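Local coordinates for histone fold protein (Methanopyrus kandleri, PDB 1F1E) that combines two histone folds in a single chain, forms an assembly with a second copy of itself and, as an archaeal histone, probably binds DNA, at residues A8-I13 and D29-F34; F14-G19 and A115-G120; F83-V88 and A104-N109; E121-Y126 and E141-Y146. All coordinates share one frame; numbering follows the deposited sequence.

Interaction 1 (A8-I13 and D29-F34); sequences AAIERI and DTIYDF
I10 and I31 form the apolar part of this contact, and Y32 borders it. The CG2 methyl of I10 lies 4.0 Å from CD1 of I31, the two side chains lying alongside and pointing opposite ways. The same methyl sits beside the rim of the Y32 ring, close to the ring plane, 4.2 Å from the CD1 atom of Y32. I31 carries CG1 between its backbone N and carbonyl carbon (chi1 64°), and CD1 beyond it reaches the backbone of the other helix, 4.1 Å from CA of E11.

The polar border lies at E11 and the tyrosine hydroxyl. OE1 of E11 comes within 3.4 Å of OH of Y32. A water links them: it donates to OE1 of E11 at 3.1 Å and is hydrogen-bonded to OH of Y32 at 2.9 Å. The carboxylate is turned 64° from the ring plane; OE2 of E11 is salt-bridged to R15.

The contact joins the first short helix, 7-15, to the long central helix, 25-51, of the first histone fold; the axes of the two short segments come within 9.8 Å at 114°. Around them, I31 also packs on F14 and on V140 of helix 137-147, I13 on C113 and T116 of helix 102-129, and F34 on L119 of that helix.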
loop_
_atom_site.group_PDB
_atom_site.type_symbol
_atom_site.label_atom_id
_atom_site.label_comp_id
_atom_site.label_asym_id
_atom_site.label_seq_id
_atom_site.Cartn_x
_atom_site.Cartn_y
_atom_site.Cartn_z
ATOM N N ALA A 8 7.266 10.028 -22.858
ATOM C CA ALA A 8 6.966 11.461 -22.870
ATOM C C ALA A 8 5.760 11.817 -22.025
ATOM O O ALA A 8 5.768 12.853 -21.337
ATOM C CB ALA A 8 6.760 11.897 -24.310
ATOM N N ALA A 9 4.801 10.899 -22.062
ATOM C CA ALA A 9 3.564 11.076 -21.250
ATOM C C ALA A 9 3.864 10.858 -19.766
ATOM O O ALA A 9 3.414 11.684 -18.958
ATOM C CB ALA A 9 2.419 10.200 -21.711
ATOM N N ILE A 10 4.622 9.817 -19.414
ATOM C CA ILE A 10 5.092 9.635 -18.031
ATOM C C ILE A 10 5.748 10.896 -17.498
ATOM O O ILE A 10 5.422 11.380 -16.414
ATOM C CB ILE A 10 6.024 8.441 -17.903
ATOM C CG1 ILE A 10 5.292 7.116 -18.264
ATOM C CG2 ILE A 10 6.653 8.378 -16.532
ATOM C CD1 ILE A 10 6.280 5.967 -18.340
ATOM N N GLU A 11 6.679 11.439 -18.292
ATOM C CA GLU A 11 7.303 12.657 -17.854
ATOM C C GLU A 11 6.368 13.838 -17.686
ATOM O O GLU A 11 6.534 14.474 -16.686
ATOM C CB GLU A 11 8.370 13.048 -18.917
ATOM C CG GLU A 11 9.174 14.223 -18.408
ATOM C CD GLU A 11 10.227 14.708 -19.357
ATOM O OE1 GLU A 11 10.490 14.017 -20.379
ATOM O OE2 GLU A 11 10.758 15.797 -19.061
ATOM N N ARG A 12 5.472 14.076 -18.670
ATOM C CA ARG A 12 4.595 15.239 -18.500
ATOM C C ARG A 12 3.739 15.115 -17.225
ATOM O O ARG A 12 3.494 16.074 -16.513
ATOM C CB ARG A 12 3.702 15.514 -19.710
ATOM C CG ARG A 12 4.492 15.984 -20.949
ATOM C CD ARG A 12 3.477 16.375 -22.035
ATOM N NE ARG A 12 2.817 15.156 -22.523
ATOM C CZ ARG A 12 3.244 14.375 -23.499
ATOM N NH1 ARG A 12 4.360 14.614 -24.185
ATOM N NH2 ARG A 12 2.552 13.319 -23.838
ATOM N N ILE A 13 3.278 13.867 -17.007
ATOM C CA ILE A 13 2.342 13.654 -15.923
ATOM C C ILE A 13 3.096 13.860 -14.619
ATOM O O ILE A 13 2.635 14.510 -13.700
ATOM C CB ILE A 13 1.651 12.323 -16.052
ATOM C CG1 ILE A 13 0.722 12.287 -17.268
ATOM C CG2 ILE A 13 0.891 11.948 -14.809
ATOM C CD1 ILE A 13 0.387 10.861 -17.715
ATOM N N ASP A 29 14.975 8.721 -15.481
ATOM C CA ASP A 29 15.309 7.320 -15.541
ATOM C C ASP A 29 14.504 6.539 -14.491
ATOM O O ASP A 29 13.951 5.452 -14.734
ATOM C CB ASP A 29 16.756 7.076 -15.228
ATOM C CG ASP A 29 17.880 7.323 -16.176
ATOM O OD1 ASP A 29 17.593 7.390 -17.370
ATOM O OD2 ASP A 29 19.017 7.454 -15.690
ATOM N N THR A 30 14.472 7.186 -13.325
ATOM C CA THR A 30 13.739 6.484 -12.236
ATOM C C THR A 30 12.266 6.267 -12.498
ATOM O O THR A 30 11.692 5.191 -12.299
ATOM C CB THR A 30 13.936 7.244 -10.934
ATOM O OG1 THR A 30 15.361 7.294 -10.665
ATOM C CG2 THR A 30 13.319 6.513 -9.769
ATOM N N ILE A 31 11.631 7.338 -12.959
ATOM C CA ILE A 31 10.186 7.303 -13.249
ATOM C C ILE A 31 9.898 6.435 -14.457
ATOM O O ILE A 31 8.843 5.820 -14.505
ATOM C CB ILE A 31 9.543 8.689 -13.394
ATOM C CG1 ILE A 31 10.041 9.507 -14.560
ATOM C CG2 ILE A 31 9.672 9.544 -12.121
ATOM C CD1 ILE A 31 9.300 10.815 -14.833
ATOM N N TYR A 32 10.774 6.310 -15.431
ATOM C CA TYR A 32 10.492 5.432 -16.580
ATOM C C TYR A 32 10.527 3.983 -16.153
ATOM O O TYR A 32 9.796 3.098 -16.647
ATOM C CB TYR A 32 11.571 5.716 -17.613
ATOM C CG TYR A 32 11.512 7.088 -18.248
ATOM C CD1 TYR A 32 10.415 7.902 -18.308
ATOM C CD2 TYR A 32 12.625 7.637 -18.879
ATOM C CE1 TYR A 32 10.368 9.140 -18.904
ATOM C CE2 TYR A 32 12.674 8.842 -19.483
ATOM C CZ TYR A 32 11.517 9.611 -19.481
ATOM O OH TYR A 32 11.581 10.813 -20.101
ATOM N N ASP A 33 11.419 3.712 -15.215
ATOM C CA ASP A 33 11.426 2.325 -14.768
ATOM C C ASP A 33 10.193 2.104 -13.879
ATOM O O ASP A 33 9.479 1.111 -13.955
ATOM C CB ASP A 33 12.713 1.961 -14.003
ATOM C CG ASP A 33 13.910 1.598 -14.900
ATOM O OD1 ASP A 33 13.702 1.388 -16.117
ATOM O OD2 ASP A 33 15.073 1.618 -14.392
ATOM N N PHE A 34 9.908 3.051 -12.967
ATOM C CA PHE A 34 8.917 2.820 -11.955
ATOM C C PHE A 34 7.450 2.900 -12.404
ATOM O O PHE A 34 6.658 2.044 -12.044
ATOM C CB PHE A 34 9.162 3.818 -10.797
ATOM C CG PHE A 34 8.073 3.682 -9.756
ATOM C CD1 PHE A 34 8.151 2.601 -8.872
ATOM C CD2 PHE A 34 7.074 4.625 -9.654
ATOM C CE1 PHE A 34 7.160 2.494 -7.925
ATOM C CE2 PHE A 34 6.048 4.453 -8.737
ATOM C CZ PHE A 34 6.151 3.404 -7.882
HETATM O O HOH W 1 10.103 11.665 -22.422
#

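Interaction 2 (F14-G19 and A115-G120); sequences FRQGIG and ATEELG
F14 lays one face of its ring over G120, and here the two backbones come close. Helix 7-15 and the type I turn after it, from the first histone fold, pack on the long helix 102-129 of the second, consistent with the handshake pairing of histone folds, here made within one chain. CA of G120 is 3.6 Å from the centroid of the F14 ring and 23° off its normal, a CH-pi contact, and lies 3.3 Å from CE2 of F14, toward the rim. CG of F14 is anti to its backbone N (chi1 -176°), which starts the ring on its way to the glycine. CG of L119 stands at the ring edge, in its plane, 4.0 Å from CE2 of F14. With the backbones as they lie, neither glycine has space for a side chain: a beta carbon built on G120 would stand 2.3 Å from O of F14, and one on G17 would stand 2.1 Å from O of E117. The CA atoms of G17 and G120 approach to 4.5 Å.

The other side is polar and wetter. NE2 of Q16 donates to OE2 of E117 at 2.8 Å from above the carboxylate plane, the two side chains crossing at about a right angle. A water donates to O of Q16 and, weakly, to OE2 of E117, a bridge that is not certain. OE1 of E117 is salt-bridged to R114, while Q16 is further tied to Y78 and E81. An alanine at E117 would probably leave R114 without one of its acidic mates and the Q16 amide freer to turn.

The chemistry implies a contact close-fitting on the glycine side and held by hydrogen bonding and charge on the carboxylate side.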
loop_
_atom_site.group_PDB
_atom_site.type_symbol
_atom_site.label_atom_id
_atom_site.label_comp_id
_atom_site.label_asym_id
_atom_site.label_seq_id
_atom_site.Cartn_x
_atom_site.Cartn_y
_atom_site.Cartn_z
ATOM N N PHE A 14 4.263 13.238 -14.503
ATOM C CA PHE A 14 5.057 13.439 -13.273
ATOM C C PHE A 14 5.349 14.911 -13.058
ATOM O O PHE A 14 5.264 15.443 -11.950
ATOM C CB PHE A 14 6.346 12.655 -13.430
ATOM C CG PHE A 14 7.232 12.676 -12.225
ATOM C CD1 PHE A 14 8.264 13.559 -12.112
ATOM C CD2 PHE A 14 7.000 11.789 -11.175
ATOM C CE1 PHE A 14 9.102 13.589 -11.008
ATOM C CE2 PHE A 14 7.797 11.835 -10.074
ATOM C CZ PHE A 14 8.845 12.723 -9.984
ATOM N N ARG A 15 5.697 15.578 -14.170
ATOM C CA ARG A 15 6.057 16.995 -14.063
ATOM C C ARG A 15 4.892 17.875 -13.656
ATOM O O ARG A 15 5.006 18.968 -13.095
ATOM C CB ARG A 15 6.647 17.408 -15.425
ATOM C CG ARG A 15 7.754 18.360 -15.524
ATOM C CD ARG A 15 8.039 18.685 -16.983
ATOM N NE ARG A 15 9.281 18.055 -17.453
ATOM C CZ ARG A 15 10.476 18.547 -17.114
ATOM N NH1 ARG A 15 11.580 17.969 -17.557
ATOM N NH2 ARG A 15 10.578 19.610 -16.326
ATOM N N GLN A 16 3.652 17.447 -13.848
ATOM C CA GLN A 16 2.507 18.163 -13.362
ATOM C C GLN A 16 2.575 18.347 -11.861
ATOM O O GLN A 16 1.995 19.274 -11.325
ATOM C CB GLN A 16 1.190 17.402 -13.597
ATOM C CG GLN A 16 0.813 17.337 -15.056
ATOM C CD GLN A 16 -0.341 16.435 -15.421
ATOM O OE1 GLN A 16 -0.711 16.319 -16.577
ATOM N NE2 GLN A 16 -0.935 15.774 -14.438
ATOM N N GLY A 17 3.298 17.463 -11.177
ATOM C CA GLY A 17 3.379 17.597 -9.744
ATOM C C GLY A 17 4.609 18.343 -9.284
ATOM O O GLY A 17 4.752 18.502 -8.064
ATOM N N ILE A 18 5.520 18.786 -10.152
ATOM C CA ILE A 18 6.723 19.413 -9.594
ATOM C C ILE A 18 6.700 20.920 -9.710
ATOM O O ILE A 18 7.703 21.587 -9.488
ATOM C CB ILE A 18 8.038 18.807 -10.184
ATOM C CG1 ILE A 18 8.300 19.204 -11.618
ATOM C CG2 ILE A 18 7.979 17.309 -9.916
ATOM C CD1 ILE A 18 9.429 18.586 -12.389
ATOM N N GLY A 19 5.611 21.585 -10.022
ATOM C CA GLY A 19 5.572 23.000 -10.270
ATOM C C GLY A 19 6.601 23.396 -11.301
ATOM O O GLY A 19 6.785 22.786 -12.351
ATOM N N ALA A 115 -1.486 9.100 -9.300
ATOM C CA ALA A 115 -0.440 8.542 -8.475
ATOM C C ALA A 115 0.925 9.010 -8.952
ATOM O O ALA A 115 1.803 9.346 -8.154
ATOM C CB ALA A 115 -0.508 7.048 -8.439
ATOM N N THR A 116 1.096 9.125 -10.252
ATOM C CA THR A 116 2.349 9.615 -10.818
ATOM C C THR A 116 2.570 11.114 -10.495
ATOM O O THR A 116 3.665 11.450 -10.078
ATOM C CB THR A 116 2.340 9.364 -12.326
ATOM O OG1 THR A 116 2.257 7.984 -12.592
ATOM C CG2 THR A 116 3.640 9.801 -12.984
ATOM N N GLU A 117 1.524 11.910 -10.655
ATOM C CA GLU A 117 1.577 13.308 -10.291
ATOM C C GLU A 117 1.880 13.483 -8.820
ATOM O O GLU A 117 2.694 14.289 -8.406
ATOM C CB GLU A 117 0.221 13.924 -10.651
ATOM C CG GLU A 117 0.137 15.420 -10.372
ATOM C CD GLU A 117 -1.279 15.874 -10.705
ATOM O OE1 GLU A 117 -2.220 15.576 -9.958
ATOM O OE2 GLU A 117 -1.349 16.521 -11.754
ATOM N N GLU A 118 1.239 12.681 -7.984
ATOM C CA GLU A 118 1.484 12.711 -6.549
ATOM C C GLU A 118 2.921 12.332 -6.186
ATOM O O GLU A 118 3.555 12.919 -5.299
ATOM C CB GLU A 118 0.518 11.800 -5.839
ATOM C CG GLU A 118 0.389 12.011 -4.376
ATOM C CD GLU A 118 -0.780 11.095 -3.960
ATOM O OE1 GLU A 118 -1.798 11.559 -3.437
ATOM O OE2 GLU A 118 -0.598 9.886 -4.207
ATOM N N LEU A 119 3.422 11.388 -6.955
ATOM C CA LEU A 119 4.859 11.088 -6.780
ATOM C C LEU A 119 5.737 12.278 -7.098
ATOM O O LEU A 119 6.735 12.513 -6.400
ATOM C CB LEU A 119 5.195 9.902 -7.658
ATOM C CG LEU A 119 6.504 9.183 -7.384
ATOM C CD1 LEU A 119 6.414 8.425 -6.037
ATOM C CD2 LEU A 119 6.902 8.344 -8.572
ATOM N N GLY A 120 5.387 13.022 -8.132
ATOM C CA GLY A 120 6.125 14.210 -8.484
ATOM C C GLY A 120 6.027 15.233 -7.360
ATOM O O GLY A 120 6.969 15.913 -6.963
HETATM O O HOH W 2 -1.041 19.266 -10.508
#

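Interaction 3 (F83-V88 and A104-N109)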
loop_
_atom_site.group_PDB
_atom_site.type_symbol
_atom_site.label_atom_id
_atom_site.label_comp_id
_atom_site.label_asym_id
_atom_site.label_seq_id
_atom_site.Cartn_x
_atom_site.Cartn_y
_atom_site.Cartn_z
ATOM N N PHE A 83 -3.249 8.668 -19.916
ATOM C CA PHE A 83 -2.738 7.856 -21.010
ATOM C C PHE A 83 -3.840 7.507 -21.976
ATOM O O PHE A 83 -5.014 7.677 -21.700
ATOM C CB PHE A 83 -2.158 6.615 -20.336
ATOM C CG PHE A 83 -0.911 6.877 -19.496
ATOM C CD1 PHE A 83 0.274 7.285 -20.067
ATOM C CD2 PHE A 83 -0.985 6.715 -18.136
ATOM C CE1 PHE A 83 1.402 7.507 -19.299
ATOM C CE2 PHE A 83 0.129 6.903 -17.354
ATOM C CZ PHE A 83 1.309 7.286 -17.920
ATOM N N GLY A 84 -3.481 6.920 -23.138
ATOM C CA GLY A 84 -4.486 6.468 -24.071
ATOM C C GLY A 84 -5.306 5.314 -23.518
ATOM O O GLY A 84 -4.725 4.472 -22.819
ATOM N N ARG A 85 -6.608 5.314 -23.818
ATOM C CA ARG A 85 -7.493 4.313 -23.240
ATOM C C ARG A 85 -7.077 2.936 -23.655
ATOM O O ARG A 85 -7.020 2.011 -22.868
ATOM C CB ARG A 85 -8.951 4.521 -23.723
ATOM C CG ARG A 85 -9.882 3.361 -23.399
ATOM C CD ARG A 85 -11.338 3.605 -23.827
ATOM N NE ARG A 85 -11.727 4.974 -23.428
ATOM C CZ ARG A 85 -12.258 5.252 -22.271
ATOM N NH1 ARG A 85 -12.513 4.378 -21.319
ATOM N NH2 ARG A 85 -12.557 6.492 -21.976
ATOM N N ALA A 86 -6.719 2.728 -24.905
ATOM C CA ALA A 86 -6.364 1.396 -25.335
ATOM C C ALA A 86 -5.125 0.875 -24.632
ATOM O O ALA A 86 -5.000 -0.315 -24.340
ATOM C CB ALA A 86 -6.153 1.272 -26.848
ATOM N N THR A 87 -4.146 1.731 -24.434
ATOM C CA THR A 87 -2.927 1.359 -23.717
ATOM C C THR A 87 -3.254 0.932 -22.305
ATOM O O THR A 87 -2.839 -0.170 -21.874
ATOM C CB THR A 87 -1.940 2.523 -23.686
ATOM O OG1 THR A 87 -1.571 2.839 -25.024
ATOM C CG2 THR A 87 -0.648 2.160 -22.983
ATOM N N VAL A 88 -4.030 1.748 -21.563
ATOM C CA VAL A 88 -4.294 1.328 -20.221
ATOM C C VAL A 88 -5.222 0.114 -20.183
ATOM O O VAL A 88 -5.071 -0.745 -19.291
ATOM C CB VAL A 88 -4.832 2.468 -19.336
ATOM C CG1 VAL A 88 -3.733 3.517 -19.173
ATOM C CG2 VAL A 88 -6.101 3.123 -19.808
ATOM N N ALA A 104 -14.612 2.235 -15.434
ATOM C CA ALA A 104 -13.535 1.556 -14.694
ATOM C C ALA A 104 -12.179 1.849 -15.311
ATOM O O ALA A 104 -11.239 2.124 -14.612
ATOM C CB ALA A 104 -13.775 0.040 -14.666
ATOM N N VAL A 105 -12.147 1.719 -16.648
ATOM C CA VAL A 105 -10.904 2.065 -17.358
ATOM C C VAL A 105 -10.514 3.503 -17.081
ATOM O O VAL A 105 -9.345 3.759 -16.808
ATOM C CB VAL A 105 -11.048 1.746 -18.842
ATOM C CG1 VAL A 105 -9.815 2.203 -19.595
ATOM C CG2 VAL A 105 -11.313 0.244 -19.029
ATOM N N ASP A 106 -11.467 4.422 -17.150
ATOM C CA ASP A 106 -11.120 5.790 -16.909
ATOM C C ASP A 106 -10.633 5.998 -15.483
ATOM O O ASP A 106 -9.743 6.849 -15.287
ATOM C CB ASP A 106 -12.340 6.673 -17.150
ATOM C CG ASP A 106 -12.749 6.821 -18.567
ATOM O OD1 ASP A 106 -11.960 6.415 -19.441
ATOM O OD2 ASP A 106 -13.832 7.406 -18.804
ATOM N N LEU A 107 -11.247 5.340 -14.525
ATOM C CA LEU A 107 -10.796 5.546 -13.130
ATOM C C LEU A 107 -9.451 4.899 -12.908
ATOM O O LEU A 107 -8.646 5.487 -12.159
ATOM C CB LEU A 107 -11.884 5.147 -12.137
ATOM C CG LEU A 107 -11.518 5.492 -10.677
ATOM C CD1 LEU A 107 -11.217 6.952 -10.483
ATOM C CD2 LEU A 107 -12.716 5.034 -9.848
ATOM N N TYR A 108 -9.165 3.766 -13.522
ATOM C CA TYR A 108 -7.801 3.209 -13.459
ATOM C C TYR A 108 -6.790 4.194 -14.031
ATOM O O TYR A 108 -5.716 4.442 -13.447
ATOM C CB TYR A 108 -7.800 1.906 -14.233
ATOM C CG TYR A 108 -6.384 1.387 -14.404
ATOM C CD1 TYR A 108 -5.666 0.860 -13.349
ATOM C CD2 TYR A 108 -5.757 1.460 -15.603
ATOM C CE1 TYR A 108 -4.382 0.414 -13.562
ATOM C CE2 TYR A 108 -4.471 1.031 -15.845
ATOM C CZ TYR A 108 -3.770 0.502 -14.774
ATOM O OH TYR A 108 -2.518 0.084 -15.006
ATOM N N ASN A 109 -7.135 4.791 -15.193
ATOM C CA ASN A 109 -6.268 5.791 -15.785
ATOM C C ASN A 109 -6.063 6.984 -14.852
ATOM O O ASN A 109 -4.897 7.362 -14.604
ATOM C CB ASN A 109 -6.901 6.221 -17.116
ATOM C CG ASN A 109 -5.919 6.701 -18.139
ATOM O OD1 ASN A 109 -4.735 6.857 -17.931
ATOM N ND2 ASN A 109 -6.500 6.930 -19.325
#
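N109 sets its CG anti to the backbone N (chi1 -152°), which starts its amide toward the backbone of F83, just ahead of the N-cap G84 and the first short helix, 85-94, of the second histone fold, which lies beside the long helix 102-129. One side-chain amide bonds both the backbone N-H and C=O of F83. ND2 of N109 donates to O of F83 at 2.9 Å in a nearly straight bond (173°), while N of F83 donates to OD1 of N109 at 3.1 Å with more bend (138°). An alanine in place of N109 would probably leave both N and O of F83 without these mates and the stretch leading into the helix freer to shift. OD1 of N109 also lies at the edge of the F83 ring.

Farther out, R85, bent at its third torsion, turns its guanidinium to the carboxylate of D106. Both of its bonds to OD1 of D106 are weak, and R85 was modelled in two conformers, so this salt bridge is doubtful in detail.

The apolar filling comes from V88. Its CG2 packs 3.8 Å from CG1 of V105. Y108, whose hydroxyl is bonded to O of A39, receives CB of V88 at its ring edge, 3.8 Å from CE2 of Y108.

Interaction 4 (E121-Y126 and E141-Y146); sequences EKAAEY and EKAITY
The pairing of A123 with A143 belongs to the last element of the second histone fold, where the closing short helix 137-147 packs across the long helix 102-129. The local axes approach to 8.4 Å at an angle of 123°. Small residues permit this closeness: the CA atoms of A123 and A143 are 5.2 Å apart, and the CB of A143 rests against the long helix, 3.8 Å from CG of K122.

Aromatic rings and aliphatic lysine carbons flank the alanine pair. CB of K142 lies over one face of the Y126 ring, 3.9 Å from its centroid and 22° off the normal, a CH-pi contact displaced toward the rim. The hydroxyl end of Y126 continues to the other tyrosine, its OH 3.4 Å from CD2 of Y146, with the two side chains crossing at about a right angle. K122 bends at its second torsion (67°), which places CD. Its CE then lies 4.2 Å from the centroid of the Y146 ring in an off-centre CH-pi contact. The ammonium group is claimed within its own helix, NZ of K122 forming a salt bridge with OE1 of E125 at 2.8 Å. The charged end of K142 is linked through a water to O of Y126, but this lysine was modelled in two conformers, so that bridge is less certain.

Toward the interior, A143 and I144 pack on L119, and I144 reaches T30 and F34 of helix 25-51. Y146 also makes backbone hydrogen bonds to the second subunit, whose T145 and Y146 pack against helix 137-147.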
loop_
_atom_site.group_PDB
_atom_site.type_symbol
_atom_site.label_atom_id
_atom_site.label_comp_id
_atom_site.label_asym_id
_atom_site.label_seq_id
_atom_site.Cartn_x
_atom_site.Cartn_y
_atom_site.Cartn_z
ATOM N N GLU A 121 4.851 15.374 -6.758
ATOM C CA GLU A 121 4.737 16.294 -5.634
ATOM C C GLU A 121 5.637 15.898 -4.481
ATOM O O GLU A 121 6.280 16.724 -3.820
ATOM C CB GLU A 121 3.309 16.330 -5.118
ATOM C CG GLU A 121 2.313 16.874 -6.091
ATOM C CD GLU A 121 0.868 16.753 -5.652
ATOM O OE1 GLU A 121 -0.000 17.037 -6.489
ATOM O OE2 GLU A 121 0.557 16.491 -4.450
ATOM N N LYS A 122 5.673 14.615 -4.154
ATOM C CA LYS A 122 6.478 14.150 -3.073
ATOM C C LYS A 122 7.968 14.332 -3.376
ATOM O O LYS A 122 8.755 14.741 -2.512
ATOM C CB LYS A 122 6.142 12.672 -2.767
ATOM C CG LYS A 122 6.802 12.196 -1.443
ATOM C CD LYS A 122 6.197 12.895 -0.250
ATOM C CE LYS A 122 6.691 12.461 1.107
ATOM N NZ LYS A 122 5.973 13.393 2.047
ATOM N N ALA A 123 8.354 13.998 -4.620
ATOM C CA ALA A 123 9.753 14.205 -5.008
ATOM C C ALA A 123 10.134 15.690 -4.900
ATOM O O ALA A 123 11.252 16.000 -4.502
ATOM C CB ALA A 123 9.950 13.653 -6.424
ATOM N N ALA A 124 9.221 16.579 -5.277
ATOM C CA ALA A 124 9.426 18.022 -5.223
ATOM C C ALA A 124 9.670 18.421 -3.775
ATOM O O ALA A 124 10.569 19.228 -3.441
ATOM C CB ALA A 124 8.306 18.788 -5.876
ATOM N N GLU A 125 8.913 17.801 -2.888
ATOM C CA GLU A 125 9.065 18.089 -1.477
ATOM C C GLU A 125 10.452 17.700 -0.989
ATOM O O GLU A 125 11.096 18.419 -0.211
ATOM C CB GLU A 125 7.936 17.375 -0.707
ATOM C CG GLU A 125 8.160 17.386 0.795
ATOM C CD GLU A 125 7.064 16.668 1.556
ATOM O OE1 GLU A 125 6.173 15.980 1.029
ATOM O OE2 GLU A 125 7.144 16.829 2.796
ATOM N N TYR A 126 10.974 16.574 -1.458
ATOM C CA TYR A 126 12.344 16.199 -1.068
ATOM C C TYR A 126 13.385 17.129 -1.665
ATOM O O TYR A 126 14.385 17.455 -1.008
ATOM C CB TYR A 126 12.599 14.762 -1.432
ATOM C CG TYR A 126 11.939 13.727 -0.523
ATOM C CD1 TYR A 126 12.176 13.770 0.878
ATOM C CD2 TYR A 126 11.095 12.767 -0.995
ATOM C CE1 TYR A 126 11.544 12.808 1.669
ATOM C CE2 TYR A 126 10.488 11.811 -0.190
ATOM C CZ TYR A 126 10.716 11.843 1.157
ATOM O OH TYR A 126 10.134 10.915 1.965
ATOM N N GLU A 141 13.527 8.429 -5.818
ATOM C CA GLU A 141 13.694 7.195 -5.089
ATOM C C GLU A 141 13.084 7.243 -3.690
ATOM O O GLU A 141 12.359 6.336 -3.263
ATOM C CB GLU A 141 15.205 6.877 -4.958
ATOM C CG GLU A 141 15.875 6.449 -6.241
ATOM C CD GLU A 141 17.382 6.497 -6.222
ATOM O OE1 GLU A 141 17.971 6.243 -7.269
ATOM O OE2 GLU A 141 17.994 6.837 -5.170
ATOM N N LYS A 142 13.316 8.358 -3.019
ATOM C CA LYS A 142 12.755 8.517 -1.672
ATOM C C LYS A 142 11.239 8.629 -1.690
ATOM O O LYS A 142 10.520 8.065 -0.861
ATOM C CB LYS A 142 13.342 9.793 -1.037
ATOM C CG LYS A 142 14.743 9.816 -0.486
ATOM C CD LYS A 142 15.008 11.248 -0.010
ATOM C CE LYS A 142 16.342 11.601 0.603
ATOM N NZ LYS A 142 16.344 13.023 1.096
ATOM N N ALA A 143 10.735 9.358 -2.740
ATOM C CA ALA A 143 9.297 9.440 -2.896
ATOM C C ALA A 143 8.629 8.087 -3.129
ATOM O O ALA A 143 7.571 7.777 -2.552
ATOM C CB ALA A 143 8.946 10.405 -4.021
ATOM N N ILE A 144 9.270 7.239 -3.950
ATOM C CA ILE A 144 8.785 5.880 -4.175
ATOM C C ILE A 144 8.779 5.080 -2.902
ATOM O O ILE A 144 7.768 4.449 -2.606
ATOM C CB ILE A 144 9.620 5.266 -5.308
ATOM C CG1 ILE A 144 9.356 5.872 -6.679
ATOM C CG2 ILE A 144 9.430 3.783 -5.345
ATOM C CD1 ILE A 144 10.381 5.582 -7.746
ATOM N N THR A 145 9.923 5.108 -2.215
ATOM C CA THR A 145 10.032 4.224 -1.051
ATOM C C THR A 145 9.031 4.630 0.012
ATOM O O THR A 145 8.392 3.789 0.631
ATOM C CB THR A 145 11.466 4.331 -0.533
ATOM O OG1 THR A 145 12.316 3.593 -1.390
ATOM C CG2 THR A 145 11.461 3.708 0.832
ATOM N N TYR A 146 8.902 5.939 0.211
ATOM C CA TYR A 146 8.066 6.447 1.277
ATOM C C TYR A 146 6.640 6.140 0.898
ATOM O O TYR A 146 5.881 5.521 1.631
ATOM C CB TYR A 146 8.325 7.932 1.447
ATOM C CG TYR A 146 7.624 8.550 2.607
ATOM C CD1 TYR A 146 6.296 8.981 2.470
ATOM C CD2 TYR A 146 8.239 8.762 3.844
ATOM C CE1 TYR A 146 5.608 9.560 3.505
ATOM C CE2 TYR A 146 7.566 9.318 4.899
ATOM C CZ TYR A 146 6.263 9.712 4.710
ATOM O OH TYR A 146 5.588 10.291 5.730
HETATM O O HOH W 3 15.692 15.751 0.450
#

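Overall arrangement
Interactions 2, 3 and 4 all use helix 102-129, while interaction 1 shares helix 7-15 with interaction 2. Interactions 2 and 3 are buried, whereas 1 and 4 are partly so. Interaction 2, joining the two histone folds of the chain, touches both 1 and 4: its centre is about 10 Å from each of theirs, and F14 meets both I31 and A123. Interactions 3 and 4 lie on opposite sides of the chain's centre, their centres about 25 Å apart; interaction 3 meets interaction 1 where F83 packs on I13. Their chemistry differs accordingly: glycine-backbone closeness in 2, amide-to-backbone bonding in 3, branched aliphatic packing with a water bridge in 1, and alanine, tyrosine and lysine packing near the second subunit in 4.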